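Local coordinates for putative Ribokinase II (Escherichia coli O6, PDB 3IQ0), which probably phosphorylates a sugar or related small molecule at the expense of ATP, as a ribokinase-like member of the pfkB family of carbohydrate kinases, at residues A18-I21 / G22-F25; L141-F144 / H145-D148; V154-V157 / K158-G162. All coordinates share one frame; numbering follows the deposited sequence.

Interaction 1 (A18-I21 / G22-F25); sequences ASKI and GQPF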
loop_
_atom_site.group_PDB
_atom_site.type_symbol
_atom_site.label_atom_id
_atom_site.label_comp_id
_atom_site.label_asym_id
_atom_site.label_seq_id
_atom_site.Cartn_x
_atom_site.Cartn_y
_atom_site.Cartn_z
ATOM N N ALA B 18 -10.611 -10.530 1.711
ATOM C CA ALA B 18 -12.015 -10.224 1.493
ATOM C C ALA B 18 -12.797 -11.158 2.412
ATOM O O ALA B 18 -12.462 -12.339 2.538
ATOM C CB ALA B 18 -12.384 -10.481 0.046
ATOM N N SER B 19 -13.832 -10.630 3.055
ATOM C CA SER B 19 -14.642 -11.432 3.963
ATOM C C SER B 19 -15.557 -12.413 3.235
ATOM O O SER B 19 -15.962 -13.420 3.811
ATOM C CB SER B 19 -15.496 -10.526 4.847
ATOM O OG SER B 19 -16.487 -9.879 4.072
ATOM N N LYS B 20 -15.879 -12.129 1.975
ATOM C CA LYS B 20 -16.773 -13.001 1.217
ATOM C C LYS B 20 -16.275 -13.373 -0.169
ATOM O O LYS B 20 -15.576 -12.600 -0.821
ATOM C CB LYS B 20 -18.152 -12.355 1.053
ATOM C CG LYS B 20 -18.827 -11.906 2.333
ATOM C CD LYS B 20 -20.307 -11.686 2.083
ATOM C CE LYS B 20 -20.905 -10.727 3.089
ATOM N NZ LYS B 20 -20.357 -9.351 2.896
ATOM N N ILE B 21 -16.656 -14.565 -0.620
ATOM C CA ILE B 21 -16.274 -15.028 -1.944
ATOM C C ILE B 21 -17.096 -14.223 -2.937
ATOM O O ILE B 21 -18.300 -14.035 -2.752
ATOM C CB ILE B 21 -16.572 -16.535 -2.144
ATOM C CG1 ILE B 21 -15.590 -17.382 -1.333
ATOM C CG2 ILE B 21 -16.442 -16.904 -3.614
ATOM C CD1 ILE B 21 -15.686 -17.192 0.160
ATOM N N GLY B 22 -16.443 -13.738 -3.986
ATOM C CA GLY B 22 -17.137 -12.950 -4.984
ATOM C C GLY B 22 -17.101 -11.465 -4.665
ATOM O O GLY B 22 -17.716 -10.659 -5.362
ATOM N N GLN B 23 -16.380 -11.103 -3.609
ATOM C CA GLN B 23 -16.272 -9.705 -3.200
ATOM C C GLN B 23 -15.270 -8.985 -4.085
ATOM O O GLN B 23 -14.105 -9.371 -4.158
ATOM C CB GLN B 23 -15.821 -9.611 -1.744
ATOM C CG GLN B 23 -15.808 -8.204 -1.190
ATOM C CD GLN B 23 -15.457 -8.180 0.280
ATOM O OE1 GLN B 23 -15.837 -9.078 1.028
ATOM N NE2 GLN B 23 -14.738 -7.148 0.704
ATOM N N PRO B 24 -15.714 -7.921 -4.769
ATOM C CA PRO B 24 -14.851 -7.145 -5.659
ATOM C C PRO B 24 -13.983 -6.129 -4.916
ATOM O O PRO B 24 -14.240 -5.797 -3.757
ATOM C CB PRO B 24 -15.855 -6.472 -6.582
ATOM C CG PRO B 24 -16.963 -6.150 -5.639
ATOM C CD PRO B 24 -17.101 -7.423 -4.824
ATOM N N PHE B 25 -12.946 -5.651 -5.594
ATOM C CA PHE B 25 -12.043 -4.653 -5.031
ATOM C C PHE B 25 -12.615 -3.252 -5.251
ATOM O O PHE B 25 -12.234 -2.309 -4.561
ATOM C CB PHE B 25 -10.678 -4.690 -5.732
ATOM C CG PHE B 25 -9.828 -5.875 -5.384
ATOM C CD1 PHE B 25 -9.413 -6.093 -4.075
ATOM C CD2 PHE B 25 -9.404 -6.749 -6.378
ATOM C CE1 PHE B 25 -8.588 -7.160 -3.763
ATOM C CE2 PHE B 25 -8.582 -7.815 -6.081
ATOM C CZ PHE B 25 -8.169 -8.026 -4.769
HETATM O O HOH W 1 -17.770 -7.973 2.546
#
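Lys20 and Gln23 close a type II beta turn, Gln23 N donating to Lys20 O at 3.3 Å with an N-H...O angle of 142°. Gly22 holds the third position of the turn with a positive phi of 91°, a conformation glycine adopts readily. The Gln23 side chain then folds back toward the incoming strand. With CG anti to the backbone N (chi1 -174°) and the chain extended beyond it, the amide reaches the backbone that leads into the turn, and OE1 accepts from Lys20 N at 3.2 Å. One water bridges the same two residues a second time: it donates to Gln23 OE1 (2.7 Å) and accepts from Lys20 NZ (3.0 Å), which the bend at chi4 brings round. Ala18 CB sits over one face of the Gln23 amide, 3.8 Å from CD. Gln23 NE2 and Ser19 OG both bond to Ile30 O, so the two side chains tie the turn to strand 29-37. Further along, Phe25 packs on Gly64 of the second subunit. The turn thus belongs to the connection between antiparallel strands 13-18 and 29-37, with Trp31 of the latter packed against Ala18 and Gln23.

Interaction 2 (L141-F144 / H145-D148); sequences LFSF and HMVD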
loop_
_atom_site.group_PDB
_atom_site.type_symbol
_atom_site.label_atom_id
_atom_site.label_comp_id
_atom_site.label_asym_id
_atom_site.label_seq_id
_atom_site.Cartn_x
_atom_site.Cartn_y
_atom_site.Cartn_z
ATOM N N LEU B 141 13.347 -12.078 -5.591
ATOM C CA LEU B 141 14.220 -11.477 -6.595
ATOM C C LEU B 141 13.460 -10.688 -7.653
ATOM O O LEU B 141 13.312 -11.147 -8.783
ATOM C CB LEU B 141 15.061 -12.570 -7.258
ATOM C CG LEU B 141 15.870 -13.424 -6.277
ATOM C CD1 LEU B 141 16.639 -14.504 -7.026
ATOM C CD2 LEU B 141 16.815 -12.527 -5.497
ATOM N N PHE B 142 12.984 -9.501 -7.280
ATOM C CA PHE B 142 12.240 -8.655 -8.203
ATOM C C PHE B 142 12.921 -7.315 -8.476
ATOM O O PHE B 142 12.304 -6.400 -9.023
ATOM C CB PHE B 142 10.808 -8.431 -7.684
ATOM C CG PHE B 142 10.733 -7.859 -6.286
ATOM C CD1 PHE B 142 11.087 -6.538 -6.033
ATOM C CD2 PHE B 142 10.276 -8.641 -5.226
ATOM C CE1 PHE B 142 10.987 -6.002 -4.746
ATOM C CE2 PHE B 142 10.173 -8.116 -3.938
ATOM C CZ PHE B 142 10.528 -6.795 -3.696
ATOM N N SER B 143 14.192 -7.207 -8.099
ATOM C CA SER B 143 14.970 -5.986 -8.317
ATOM C C SER B 143 16.452 -6.295 -8.126
ATOM O O SER B 143 16.804 -7.256 -7.438
ATOM C CB SER B 143 14.550 -4.883 -7.340
ATOM O OG SER B 143 15.264 -4.974 -6.123
ATOM N N PHE B 144 17.318 -5.480 -8.723
ATOM C CA PHE B 144 18.753 -5.709 -8.615
ATOM C C PHE B 144 19.240 -5.530 -7.178
ATOM O O PHE B 144 20.265 -6.090 -6.794
ATOM C CB PHE B 144 19.516 -4.782 -9.576
ATOM C CG PHE B 144 19.753 -3.397 -9.041
ATOM C CD1 PHE B 144 20.874 -3.124 -8.260
ATOM C CD2 PHE B 144 18.859 -2.365 -9.316
ATOM C CE1 PHE B 144 21.103 -1.843 -7.764
ATOM C CE2 PHE B 144 19.078 -1.080 -8.824
ATOM C CZ PHE B 144 20.204 -0.818 -8.045
ATOM N N HIS B 145 18.503 -4.752 -6.389
ATOM C CA HIS B 145 18.852 -4.527 -4.988
ATOM C C HIS B 145 18.589 -5.791 -4.178
ATOM O O HIS B 145 19.312 -6.096 -3.231
ATOM C CB HIS B 145 18.022 -3.382 -4.413
ATOM C CG HIS B 145 18.580 -2.026 -4.705
ATOM N ND1 HIS B 145 17.787 -0.961 -5.083
ATOM C CD2 HIS B 145 19.845 -1.549 -4.640
ATOM C CE1 HIS B 145 18.543 0.112 -5.238
ATOM N NE2 HIS B 145 19.796 -0.219 -4.975
HETATM N N MSE B 146 17.542 -6.517 -4.557
HETATM C CA MSE B 146 17.173 -7.753 -3.880
HETATM C C MSE B 146 18.182 -8.844 -4.213
HETATM O O MSE B 146 18.648 -9.560 -3.324
HETATM C CB MSE B 146 15.775 -8.199 -4.319
HETATM C CG MSE B 146 14.681 -7.158 -4.132
HETATM SE SE MSE B 146 14.437 -6.601 -2.298
HETATM C CE MSE B 146 15.275 -4.858 -2.411
ATOM N N VAL B 147 18.526 -8.966 -5.494
ATOM C CA VAL B 147 19.485 -9.982 -5.920
ATOM C C VAL B 147 20.843 -9.725 -5.276
ATOM O O VAL B 147 21.569 -10.664 -4.951
ATOM C CB VAL B 147 19.650 -10.006 -7.462
ATOM C CG1 VAL B 147 18.291 -10.061 -8.133
ATOM C CG2 VAL B 147 20.426 -8.794 -7.925
ATOM N N ASP B 148 21.180 -8.452 -5.094
ATOM C CA ASP B 148 22.449 -8.090 -4.478
ATOM C C ASP B 148 22.477 -8.523 -3.018
ATOM O O ASP B 148 23.441 -9.142 -2.565
ATOM C CB ASP B 148 22.676 -6.579 -4.583
ATOM C CG ASP B 148 23.145 -6.153 -5.963
ATOM O OD1 ASP B 148 23.114 -6.990 -6.891
ATOM O OD2 ASP B 148 23.542 -4.978 -6.119
#
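Ser143 is the N-cap of helix 144-159. Its OG accepts from Met146 N at 3.2 Å (N-H...O angle 149°) and, weakly, from His145 N; the first torsion, which sets OG between the backbone N and the carbonyl carbon, places the hydroxyl at these first amides. Its backbone oxygen starts the helical ladder: Val147 N bonds to Ser143 O at 3.1 Å. Asp148 N follows with a bond to Phe144 O. The capped helix belongs to a beta-alpha-beta unit, in which strand 131-137 passes through the loop at 141-143 into helix 144-159 and on to the parallel strand 163-167.

Aromatic contacts flank the cap. Met146, present as selenomethionine, has CG over one face of the Phe142 ring, 4.1 Å from the centroid and 19° off the normal, a CH-pi contact. The bend at chi2 sets its selenium more obliquely, 4.7 Å from the same centroid, a Met-aromatic contact. The Phe144 and His145 side chains run alongside each other and their rings overlap obliquely, Phe144 CZ over one face of His145, with centroids 4.0 Å apart and planes inclined by 36°. Asp148 OD2 stands at the edge of the Phe144 ring.

Apolar contact comes from Leu141, whose CD2 meets Val147 CG1 at 3.9 Å, the two side chains crossing at about a right angle. Leu184 of helix 178-189 packs on Leu141, and Met180 and Ala183 on Val147.

Interaction 3 (V154-V157 / K158-G162); sequences VTIV and KANGG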
loop_
_atom_site.group_PDB
_atom_site.type_symbol
_atom_site.label_atom_id
_atom_site.label_comp_id
_atom_site.label_asym_id
_atom_site.label_seq_id
_atom_site.Cartn_x
_atom_site.Cartn_y
_atom_site.Cartn_z
ATOM N N VAL B 154 24.441 -15.092 0.419
ATOM C CA VAL B 154 24.844 -16.408 -0.057
ATOM C C VAL B 154 26.356 -16.611 -0.007
ATOM O O VAL B 154 26.830 -17.680 0.370
ATOM C CB VAL B 154 24.359 -16.651 -1.493
ATOM C CG1 VAL B 154 24.966 -17.931 -2.033
ATOM C CG2 VAL B 154 22.853 -16.763 -1.512
ATOM N N THR B 155 27.110 -15.589 -0.395
ATOM C CA THR B 155 28.566 -15.678 -0.379
ATOM C C THR B 155 29.038 -15.877 1.053
ATOM O O THR B 155 29.917 -16.697 1.323
ATOM C CB THR B 155 29.210 -14.394 -0.938
ATOM O OG1 THR B 155 28.802 -14.209 -2.300
ATOM C CG2 THR B 155 30.728 -14.486 -0.874
ATOM N N ILE B 156 28.442 -15.120 1.967
ATOM C CA ILE B 156 28.787 -15.204 3.379
ATOM C C ILE B 156 28.546 -16.603 3.932
ATOM O O ILE B 156 29.412 -17.171 4.589
ATOM C CB ILE B 156 27.957 -14.202 4.205
ATOM C CG1 ILE B 156 28.366 -12.775 3.841
ATOM C CG2 ILE B 156 28.139 -14.470 5.692
ATOM C CD1 ILE B 156 27.668 -11.712 4.649
ATOM N N VAL B 157 27.368 -17.154 3.658
ATOM C CA VAL B 157 27.011 -18.481 4.147
ATOM C C VAL B 157 27.867 -19.593 3.551
ATOM O O VAL B 157 28.278 -20.508 4.262
ATOM C CB VAL B 157 25.521 -18.789 3.878
ATOM C CG1 VAL B 157 25.183 -20.201 4.340
ATOM C CG2 VAL B 157 24.648 -17.774 4.595
ATOM N N LYS B 158 28.134 -19.527 2.252
ATOM C CA LYS B 158 28.953 -20.558 1.630
ATOM C C LYS B 158 30.396 -20.457 2.119
ATOM O O LYS B 158 31.120 -21.449 2.139
ATOM C CB LYS B 158 28.886 -20.459 0.102
ATOM C CG LYS B 158 27.550 -20.899 -0.478
ATOM C CD LYS B 158 27.565 -20.895 -1.998
ATOM C CE LYS B 158 28.229 -22.142 -2.569
ATOM N NZ LYS B 158 27.338 -23.341 -2.511
ATOM N N ALA B 159 30.802 -19.261 2.533
ATOM C CA ALA B 159 32.154 -19.053 3.038
ATOM C C ALA B 159 32.360 -19.818 4.345
ATOM O O ALA B 159 33.468 -20.274 4.632
ATOM C CB ALA B 159 32.413 -17.564 3.255
ATOM N N ASN B 160 31.304 -19.955 5.144
ATOM C CA ASN B 160 31.424 -20.692 6.400
ATOM C C ASN B 160 31.020 -22.149 6.205
ATOM O O ASN B 160 30.768 -22.867 7.171
ATOM C CB ASN B 160 30.562 -20.072 7.506
ATOM C CG ASN B 160 29.884 -18.794 7.075
ATOM O OD1 ASN B 160 29.057 -18.799 6.167
ATOM N ND2 ASN B 160 30.221 -17.690 7.732
ATOM N N GLY B 161 30.956 -22.575 4.947
ATOM C CA GLY B 161 30.600 -23.948 4.640
ATOM C C GLY B 161 29.134 -24.289 4.832
ATOM O O GLY B 161 28.808 -25.418 5.182
ATOM N N GLY B 162 28.251 -23.321 4.595
ATOM C CA GLY B 162 26.825 -23.556 4.750
ATOM C C GLY B 162 26.140 -24.137 3.525
ATOM O O GLY B 162 26.739 -24.229 2.457
#
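Lys158 lies alongside Val154, one turn earlier in the helix, and the backbone bond between the same residues is regular: Lys158 N to Val154 O at 2.9 Å with an N-H...O angle of 165°. Ala159 N continues the ladder to Thr155 O at 3.0 Å, though less straight. Beyond it the pattern changes. Val157 O receives Gly162 N at 2.8 Å, a bond that spans five residues instead of four, and Gly161 N turns back to Lys158 O at 3.0 Å.

Across the segments the side-chain contacts are apolar. The Lys158 and Val154 side chains point the same way, the methylene CD of the lysine 3.9 Å from Val154 CG1. Bends at chi3 and chi4 then carry NZ toward Leu190 O, to which it makes a weak hydrogen bond. Val157 CG1, anti to the backbone N (chi1 178°), lies 3.8 Å from Gly162 CA. Val154 and Val157 also pack on strand 131-137, Val154 through Ile136 and Val157 through Cys131 and Phe134, while Ile164 of strand 163-167 meets both Val154 and Lys158.

Gly161, with a positive phi of 74°, is the C-prime residue of a Schellman motif. The pair of bonds made by the two glycine amides is the signature of that motif; it ends helix 144-159 and turns the chain into strand 163-167 of a beta-alpha-beta unit.

In the fold
Interactions 2 and 3 mark the two ends of one element, helix 144-159: a serine N-cap at its start and a glycine-based Schellman motif at its finish, with centres about 19 Å apart. Both are partly buried and set apolar side chains against the body of the fold, interaction 2 against helix 178-189 and interaction 3 against strands 131-137 and 163-167 of the large sheet. Interaction 1 lies in the loop joining two strands of the four-stranded sheet, across the chain's centre from interaction 3, their centres about 45 Å apart. It is a surface contact, held by an amide, backbone groups and a water, whereas backbone bonds are supplemented by aromatic and aliphatic contacts in interaction 2 and aliphatic ones in interaction 3.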